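Local coordinates for DNA mimic protein DMP12 (Neisseria meningitidis MC58, PDB 3W1O), which acts as a DNA mimic that binds the histone-like protein HU at its DNA-binding sites and partially prevents HU from binding DNA, at residues A[48-61]-A[83-97]. Residues are numbered along the deposited sequence; the frame is centred on the assembly and turned at random.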
loop_
_atom_site.group_PDB
_atom_site.type_symbol
_atom_site.label_atom_id
_atom_site.label_comp_id
_atom_site.label_asym_id
_atom_site.label_seq_id
_atom_site.Cartn_x
_atom_site.Cartn_y
_atom_site.Cartn_z
ATOM N N TYR A 48 11.803 -3.752 6.636
ATOM C CA TYR A 48 10.605 -4.584 6.660
ATOM C C TYR A 48 10.643 -5.865 5.849
ATOM O O TYR A 48 9.966 -6.808 6.186
ATOM C CB TYR A 48 9.375 -3.717 6.341
ATOM C CG TYR A 48 9.034 -2.956 7.605
ATOM C CD1 TYR A 48 8.290 -3.554 8.627
ATOM C CD2 TYR A 48 9.531 -1.669 7.814
ATOM C CE1 TYR A 48 8.036 -2.859 9.838
ATOM C CE2 TYR A 48 9.271 -0.970 9.000
ATOM C CZ TYR A 48 8.527 -1.581 9.997
ATOM O OH TYR A 48 8.282 -0.891 11.161
ATOM N N GLN A 49 11.439 -5.908 4.801
ATOM C CA GLN A 49 11.734 -7.180 4.121
ATOM C C GLN A 49 12.271 -8.180 5.151
ATOM O O GLN A 49 11.747 -9.289 5.312
ATOM C CB GLN A 49 12.791 -6.932 3.031
ATOM C CG GLN A 49 13.336 -8.221 2.401
ATOM C CD GLN A 49 12.216 -9.126 1.824
ATOM O OE1 GLN A 49 12.180 -10.327 2.086
ATOM N NE2 GLN A 49 11.327 -8.544 1.051
ATOM N N ASN A 50 13.315 -7.767 5.859
ATOM C CA ASN A 50 14.008 -8.674 6.782
ATOM C C ASN A 50 13.169 -9.011 8.020
ATOM O O ASN A 50 13.462 -9.938 8.761
ATOM C CB ASN A 50 15.406 -8.111 7.126
ATOM C CG ASN A 50 16.320 -8.033 5.890
ATOM O OD1 ASN A 50 16.230 -8.863 4.985
ATOM N ND2 ASN A 50 17.174 -7.027 5.850
ATOM N N ARG A 51 12.081 -8.293 8.212
ATOM C CA ARG A 51 11.166 -8.638 9.295
ATOM C C ARG A 51 9.933 -9.382 8.857
ATOM O O ARG A 51 9.097 -9.786 9.678
ATOM C CB ARG A 51 10.844 -7.398 10.062
ATOM C CG ARG A 51 12.097 -7.041 10.850
ATOM C CD ARG A 51 11.889 -5.867 11.748
ATOM N NE ARG A 51 10.850 -6.198 12.709
ATOM C CZ ARG A 51 10.053 -5.282 13.227
ATOM N NH1 ARG A 51 10.244 -4.009 12.866
ATOM N NH2 ARG A 51 9.097 -5.640 14.082
ATOM N N GLY A 52 9.810 -9.537 7.550
ATOM C CA GLY A 52 8.761 -10.376 6.987
ATOM C C GLY A 52 7.465 -9.673 6.588
ATOM O O GLY A 52 6.482 -10.343 6.279
ATOM N N LEU A 53 7.476 -8.336 6.530
ATOM C CA LEU A 53 6.301 -7.582 6.137
ATOM C C LEU A 53 5.823 -7.910 4.692
ATOM O O LEU A 53 4.627 -8.112 4.444
ATOM C CB LEU A 53 6.519 -6.075 6.322
ATOM C CG LEU A 53 5.373 -5.153 5.801
ATOM C CD1 LEU A 53 3.990 -5.476 6.525
ATOM C CD2 LEU A 53 5.688 -3.685 6.000
ATOM N N TRP A 54 6.745 -7.946 3.728
ATOM C CA TRP A 54 6.320 -8.098 2.358
ATOM C C TRP A 54 5.896 -9.530 2.148
ATOM O O TRP A 54 4.920 -9.803 1.430
ATOM C CB TRP A 54 7.413 -7.669 1.364
ATOM C CG TRP A 54 7.993 -6.328 1.717
ATOM C CD1 TRP A 54 9.304 -6.047 1.920
ATOM C CD2 TRP A 54 7.275 -5.109 1.971
ATOM N NE1 TRP A 54 9.475 -4.731 2.272
ATOM C CE2 TRP A 54 8.244 -4.122 2.304
ATOM C CE3 TRP A 54 5.915 -4.747 1.924
ATOM C CZ2 TRP A 54 7.905 -2.814 2.590
ATOM C CZ3 TRP A 54 5.579 -3.419 2.213
ATOM C CH2 TRP A 54 6.566 -2.483 2.543
ATOM N N ARG A 55 6.580 -10.450 2.819
ATOM C CA ARG A 55 6.120 -11.851 2.797
ATOM C C ARG A 55 4.674 -12.005 3.314
ATOM O O ARG A 55 3.883 -12.791 2.796
ATOM C CB ARG A 55 7.099 -12.712 3.629
ATOM C CG ARG A 55 8.423 -12.906 2.887
ATOM C CD ARG A 55 9.385 -13.780 3.687
ATOM N NE ARG A 55 10.447 -12.987 4.303
ATOM C CZ ARG A 55 10.605 -12.889 5.612
ATOM N NH1 ARG A 55 9.775 -13.542 6.406
ATOM N NH2 ARG A 55 11.591 -12.149 6.140
ATOM N N LEU A 56 4.308 -11.241 4.328
ATOM C CA LEU A 56 2.954 -11.266 4.834
ATOM C C LEU A 56 1.987 -10.808 3.782
ATOM O O LEU A 56 0.924 -11.422 3.629
ATOM C CB LEU A 56 2.831 -10.354 6.061
ATOM C CG LEU A 56 2.104 -10.681 7.353
ATOM C CD1 LEU A 56 2.238 -12.156 7.831
ATOM C CD2 LEU A 56 2.689 -9.749 8.389
ATOM N N VAL A 57 2.324 -9.712 3.087
ATOM C CA VAL A 57 1.513 -9.203 2.000
ATOM C C VAL A 57 1.414 -10.249 0.888
ATOM O O VAL A 57 0.321 -10.530 0.379
ATOM C CB VAL A 57 2.048 -7.878 1.430
ATOM C CG1 VAL A 57 1.185 -7.444 0.275
ATOM C CG2 VAL A 57 2.029 -6.793 2.507
ATOM N N SER A 58 2.539 -10.889 0.590
ATOM C CA SER A 58 2.614 -11.854 -0.503
ATOM C C SER A 58 1.716 -13.073 -0.259
ATOM O O SER A 58 1.320 -13.765 -1.211
ATOM C CB SER A 58 4.052 -12.320 -0.636
ATOM O OG SER A 58 4.264 -13.404 0.297
ATOM N N GLU A 59 1.403 -13.354 1.000
ATOM C CA GLU A 59 0.497 -14.471 1.334
ATOM C C GLU A 59 -0.885 -14.288 0.730
ATOM O O GLU A 59 -1.544 -15.274 0.450
ATOM C CB GLU A 59 0.363 -14.631 2.837
ATOM C CG GLU A 59 1.589 -15.236 3.490
ATOM C CD GLU A 59 1.417 -15.458 5.000
ATOM O OE1 GLU A 59 0.266 -15.576 5.510
ATOM O OE2 GLU A 59 2.460 -15.520 5.674
ATOM N N ILE A 60 -1.317 -13.034 0.538
ATOM C CA ILE A 60 -2.562 -12.722 -0.111
ATOM C C ILE A 60 -2.366 -12.437 -1.595
ATOM O O ILE A 60 -3.134 -12.900 -2.407
ATOM C CB ILE A 60 -3.290 -11.452 0.547
ATOM C CG1 ILE A 60 -3.533 -11.621 2.049
ATOM C CG2 ILE A 60 -4.608 -11.101 -0.210
ATOM C CD1 ILE A 60 -4.141 -13.058 2.501
ATOM N N THR A 61 -1.347 -11.656 -1.971
ATOM C CA THR A 61 -1.291 -11.151 -3.347
ATOM C C THR A 61 -0.502 -12.066 -4.260
ATOM O O THR A 61 -0.584 -11.984 -5.489
ATOM C CB THR A 61 -0.583 -9.829 -3.393
ATOM O OG1 THR A 61 0.743 -10.024 -2.870
ATOM C CG2 THR A 61 -1.306 -8.805 -2.563
ATOM N N VAL A 83 -5.407 -8.479 3.269
ATOM C CA VAL A 83 -4.089 -7.945 3.661
ATOM C C VAL A 83 -4.233 -7.191 4.966
ATOM O O VAL A 83 -3.383 -7.326 5.882
ATOM C CB VAL A 83 -3.486 -7.026 2.558
ATOM C CG1 VAL A 83 -2.199 -6.313 3.070
ATOM C CG2 VAL A 83 -3.106 -7.903 1.345
ATOM N N LYS A 84 -5.311 -6.418 5.086
ATOM C CA LYS A 84 -5.541 -5.649 6.300
ATOM C C LYS A 84 -5.592 -6.552 7.534
ATOM O O LYS A 84 -5.011 -6.231 8.578
ATOM C CB LYS A 84 -6.797 -4.818 6.201
ATOM C CG LYS A 84 -7.060 -4.040 7.464
ATOM C CD LYS A 84 -8.070 -2.983 7.232
ATOM C CE LYS A 84 -9.439 -3.571 6.932
ATOM N NZ LYS A 84 -10.008 -4.227 8.139
ATOM N N GLU A 85 -6.309 -7.680 7.407
ATOM C CA GLU A 85 -6.374 -8.665 8.482
ATOM C C GLU A 85 -4.986 -9.184 8.829
ATOM O O GLU A 85 -4.666 -9.241 10.018
ATOM C CB GLU A 85 -7.290 -9.839 8.117
ATOM C CG GLU A 85 -7.905 -10.550 9.332
ATOM C CD GLU A 85 -8.785 -9.607 10.172
ATOM O OE1 GLU A 85 -9.618 -8.875 9.574
ATOM O OE2 GLU A 85 -8.638 -9.579 11.423
ATOM N N LYS A 86 -4.197 -9.576 7.819
ATOM C CA LYS A 86 -2.827 -10.108 8.013
ATOM C C LYS A 86 -2.004 -9.086 8.818
ATOM O O LYS A 86 -1.286 -9.421 9.775
ATOM C CB LYS A 86 -2.100 -10.358 6.689
ATOM C CG LYS A 86 -2.548 -11.525 5.840
ATOM C CD LYS A 86 -1.928 -12.821 6.306
ATOM C CE LYS A 86 -2.686 -14.003 5.718
ATOM N NZ LYS A 86 -2.035 -15.260 6.202
ATOM N N LEU A 87 -2.098 -7.830 8.411
ATOM C CA LEU A 87 -1.289 -6.817 9.103
ATOM C C LEU A 87 -1.751 -6.535 10.534
ATOM O O LEU A 87 -0.922 -6.332 11.416
ATOM C CB LEU A 87 -1.246 -5.520 8.307
ATOM C CG LEU A 87 -0.656 -5.599 6.897
ATOM C CD1 LEU A 87 -0.562 -4.219 6.259
ATOM C CD2 LEU A 87 0.691 -6.191 6.936
ATOM N N GLN A 88 -3.064 -6.442 10.727
ATOM C CA GLN A 88 -3.645 -6.174 12.058
ATOM C C GLN A 88 -3.300 -7.281 13.050
ATOM O O GLN A 88 -3.149 -7.022 14.230
ATOM C CB GLN A 88 -5.165 -6.030 11.953
ATOM C CG GLN A 88 -5.552 -4.653 11.482
ATOM C CD GLN A 88 -7.022 -4.534 11.189
ATOM O OE1 GLN A 88 -7.699 -5.535 10.920
ATOM N NE2 GLN A 88 -7.528 -3.323 11.227
ATOM N N ASN A 89 -3.145 -8.505 12.542
ATOM C CA ASN A 89 -2.806 -9.653 13.380
ATOM C C ASN A 89 -1.324 -9.952 13.496
ATOM O O ASN A 89 -0.961 -10.916 14.175
ATOM C CB ASN A 89 -3.578 -10.925 12.928
ATOM C CG ASN A 89 -5.072 -10.798 13.141
ATOM O OD1 ASN A 89 -5.861 -11.250 12.315
ATOM N ND2 ASN A 89 -5.474 -10.173 14.241
ATOM N N SER A 90 -0.478 -9.106 12.899
ATOM C CA SER A 90 0.953 -9.360 12.795
ATOM C C SER A 90 1.716 -8.915 14.024
ATOM O O SER A 90 1.170 -8.220 14.880
ATOM C CB SER A 90 1.552 -8.648 11.585
ATOM O OG SER A 90 1.566 -7.241 11.774
ATOM N N ASP A 91 3.000 -9.274 14.064
ATOM C CA ASP A 91 3.895 -8.924 15.174
ATOM C C ASP A 91 4.361 -7.465 15.136
ATOM O O ASP A 91 4.916 -6.981 16.100
ATOM C CB ASP A 91 5.112 -9.873 15.196
ATOM C CG ASP A 91 4.726 -11.280 15.659
ATOM O OD1 ASP A 91 3.708 -11.374 16.389
ATOM O OD2 ASP A 91 5.405 -12.274 15.287
ATOM N N PHE A 92 4.107 -6.762 14.038
ATOM C CA PHE A 92 4.472 -5.323 13.967
ATOM C C PHE A 92 3.224 -4.496 13.682
ATOM O O PHE A 92 3.292 -3.442 13.061
ATOM C CB PHE A 92 5.603 -5.039 12.921
ATOM C CG PHE A 92 5.609 -5.966 11.765
ATOM C CD1 PHE A 92 4.435 -6.216 11.060
ATOM C CD2 PHE A 92 6.789 -6.593 11.369
ATOM C CE1 PHE A 92 4.408 -7.110 10.008
ATOM C CE2 PHE A 92 6.787 -7.484 10.319
ATOM C CZ PHE A 92 5.584 -7.763 9.644
ATOM N N SER A 93 2.066 -4.977 14.137
ATOM C CA SER A 93 0.819 -4.340 13.767
ATOM C C SER A 93 0.691 -2.938 14.369
ATOM O O SER A 93 -0.216 -2.196 14.005
ATOM C CB SER A 93 -0.358 -5.177 14.254
ATOM O OG SER A 93 -0.383 -5.148 15.699
ATOM N N THR A 94 1.561 -2.586 15.317
ATOM C CA THR A 94 1.510 -1.259 15.880
ATOM C C THR A 94 2.610 -0.353 15.390
ATOM O O THR A 94 2.703 0.795 15.829
ATOM C CB THR A 94 1.519 -1.274 17.444
ATOM O OG1 THR A 94 2.792 -1.712 17.931
ATOM C CG2 THR A 94 0.411 -2.158 17.958
ATOM N N GLU A 95 3.431 -0.815 14.453
ATOM C CA GLU A 95 4.555 0.005 14.058
ATOM C C GLU A 95 4.069 0.996 13.011
ATOM O O GLU A 95 3.126 0.714 12.283
ATOM C CB GLU A 95 5.677 -0.897 13.567
ATOM C CG GLU A 95 6.186 -1.728 14.716
ATOM C CD GLU A 95 7.341 -2.600 14.358
ATOM O OE1 GLU A 95 7.904 -2.420 13.259
ATOM O OE2 GLU A 95 7.678 -3.496 15.184
ATOM N N PRO A 96 4.640 2.211 13.003
ATOM C CA PRO A 96 4.035 3.255 12.152
ATOM C C PRO A 96 3.844 2.856 10.724
ATOM O O PRO A 96 2.776 3.108 10.198
ATOM C CB PRO A 96 5.023 4.426 12.260
ATOM C CG PRO A 96 5.596 4.226 13.722
ATOM C CD PRO A 96 5.730 2.726 13.863
ATOM N N LEU A 97 4.844 2.272 10.058
ATOM C CA LEU A 97 4.630 1.968 8.638
ATOM C C LEU A 97 3.444 1.012 8.451
ATOM O O LEU A 97 2.646 1.155 7.506
ATOM C CB LEU A 97 5.904 1.344 8.036
ATOM C CG LEU A 97 5.780 0.856 6.574
ATOM C CD1 LEU A 97 5.521 2.068 5.681
ATOM C CD2 LEU A 97 7.071 0.124 6.137
HETATM O O HOH W 1 7.521 1.736 11.139
#
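Val-83 meets Ile-60 through one methyl, with CG2 3.6 Å from Ile-60 CB. Its other methyl, CG1, faces Val-57 CG2 more loosely. One turn on, Lys-86 bends at chi2 (-83°) and lays its chain along Ile-60. Its ammonium forms a salt bridge with Glu-59, the two side chains crossing at about a right angle. The modelled NZ to OE1 distance is very short, so its exact length is doubtful. Leu-87 CD2 presses on Leu-53 CD1 at 3.4 Å, tighter than usual for two carbons. Here residues 83-88 of helix 77-88 and helix 53-61 run roughly antiparallel, at 147° between their N-to-C directions. The loop after helix 77-88 then folds over the junction of helices 42-51 and 53-61, where Gly-52, with positive phi, forms a Schellman motif after the first and occupies the N-cap position of the second. Phe-92 packs against this junction. Leu-56 CD2 reaches the edge of the Phe-92 ring at CE1 (3.5 Å), Leu-53 lies obliquely by Phe-92 CZ, and Phe-92 CD2 sits over one face of the Arg-51 guanidinium. Tyr-48 turns its edge to the Phe-92 face in a T-shaped pair. Arg-51 grips the Glu-95 carboxylate end-on: NH2 to OE2 is 2.8 Å and nearly straight (169°), while NH1 takes the syn lone pair of OE1 at 2.9 Å. Tyr-48 OH donates to the anti lone pair of Glu-95 OE1 (2.6 Å). A water bridges Tyr-48 OH and Leu-97 N. Leu-97 CD2 lies obliquely against the Tyr-48 ring, 3.5 Å from Tyr-48 CD2.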